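Local coordinates for aminoglycoside N(6')acetyltransferase (Legionella pneumophila subsp. pneumophila, PDB 3F5B), which probably transfers an acyl group, most likely acetyl from acetyl-CoA, to an amino group of aminoglycosides, at residues E26-L29 against G30-H33. Sequence-based numbering, arbitrary orientation.
Sequences ELVL and GWIH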
# COMPACT_ATOMS: atom_id res chain seq x y z
N GLU A 26 -3.87 -15.28 10.66
CA GLU A 26 -4.61 -14.84 11.82
C GLU A 26 -4.10 -13.50 12.35
O GLU A 26 -4.90 -12.65 12.73
CB GLU A 26 -4.68 -15.93 12.89
CG GLU A 26 -5.35 -17.19 12.32
CD GLU A 26 -5.85 -18.15 13.36
OE1 GLU A 26 -5.31 -18.19 14.50
OE2 GLU A 26 -6.80 -18.88 13.01
N LEU A 27 -2.77 -13.31 12.32
CA LEU A 27 -2.18 -12.00 12.68
C LEU A 27 -2.80 -10.83 11.92
O LEU A 27 -3.22 -9.81 12.52
CB LEU A 27 -0.65 -12.01 12.49
CG LEU A 27 0.10 -10.66 12.61
CD1 LEU A 27 0.07 -10.13 14.02
CD2 LEU A 27 1.54 -10.77 12.12
N VAL A 28 -2.85 -10.97 10.59
CA VAL A 28 -3.36 -9.91 9.74
C VAL A 28 -4.88 -9.79 9.90
O VAL A 28 -5.43 -8.68 9.95
CB VAL A 28 -2.97 -10.13 8.26
CG1 VAL A 28 -3.72 -9.18 7.33
CG2 VAL A 28 -1.43 -9.96 8.10
N LEU A 29 -5.57 -10.93 10.01
CA LEU A 29 -7.01 -10.86 10.31
C LEU A 29 -7.35 -10.04 11.58
O LEU A 29 -8.30 -9.22 11.59
CB LEU A 29 -7.63 -12.27 10.34
CG LEU A 29 -7.93 -12.89 8.96
CD1 LEU A 29 -8.34 -14.35 9.16
CD2 LEU A 29 -9.04 -12.14 8.20
N GLY A 30 -6.57 -10.22 12.64
CA GLY A 30 -6.77 -9.45 13.86
C GLY A 30 -6.52 -7.98 13.56
O GLY A 30 -7.32 -7.11 13.92
N TRP A 31 -5.41 -7.72 12.87
CA TRP A 31 -4.99 -6.37 12.51
C TRP A 31 -6.12 -5.56 11.86
O TRP A 31 -6.37 -4.43 12.23
CB TRP A 31 -3.82 -6.41 11.53
CG TRP A 31 -2.46 -6.55 12.16
CD1 TRP A 31 -2.14 -6.52 13.51
CD2 TRP A 31 -1.23 -6.69 11.47
NE1 TRP A 31 -0.79 -6.65 13.67
CE2 TRP A 31 -0.20 -6.73 12.43
CE3 TRP A 31 -0.89 -6.75 10.11
CZ2 TRP A 31 1.16 -6.88 12.08
CZ3 TRP A 31 0.45 -6.89 9.76
CH2 TRP A 31 1.46 -6.96 10.75
N ILE A 32 -6.81 -6.16 10.91
CA ILE A 32 -7.76 -5.40 10.12
C ILE A 32 -9.14 -5.37 10.74
O ILE A 32 -10.11 -4.91 10.10
CB ILE A 32 -7.82 -5.90 8.66
CG1 ILE A 32 -8.38 -7.35 8.60
CG2 ILE A 32 -6.42 -5.80 8.03
CD1 ILE A 32 -8.46 -7.94 7.22
N HIS A 33 -9.23 -5.86 11.97
CA HIS A 33 -10.41 -5.65 12.80
C HIS A 33 -10.17 -4.69 13.99
O HIS A 33 -11.02 -4.57 14.89
CB HIS A 33 -10.98 -7.01 13.25
CG HIS A 33 -11.60 -7.79 12.12
ND1 HIS A 33 -10.87 -8.64 11.32
CD2 HIS A 33 -12.86 -7.81 11.64
CE1 HIS A 33 -11.66 -9.16 10.40
NE2 HIS A 33 -12.88 -8.68 10.57
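Leu27 overlaps one face of the Trp31 indole, its CG 4.1 Å from the centroid of the six-membered ring and 20° off the ring normal, a CH-pi contact one turn apart on helix 25-31. With CG anti to the backbone N (chi1 171°), the leucine fork reaches along the indole: CD1 lies 3.6 Å from Trp31 NE1, while CD2 approaches the CZ2 and CH2 rim. The carbonyl oxygen of Leu27 lies over one face of the indole, 3.4 Å from Trp31 CG, and also accepts the backbone N-H of Trp31. Val28 meets the benzo part obliquely, CG2 being 3.8 Å from Trp31 CE3. Pro75 and Ile68 of the central sheet touch both Leu27 and Trp31, which places this apolar pair between helix and sheet.

Where the helix ends, the contact turns polar, a worked example of a side chain supplying a donor as the backbone pattern runs out. Ile32 N still bonds to Val28 O at 3.0 Å, but the backbone departs from the helix at Ile32. His33 N turns to Gly30 O, while His33 ND1 donates to Leu29 O at 2.6 Å, almost straight at 178° and in the imidazole plane. This bond restrains the ring's rotation and requires a proton on ND1 but not a charged ring, though nearby helix carbonyls might modestly stabilise the imidazolium form.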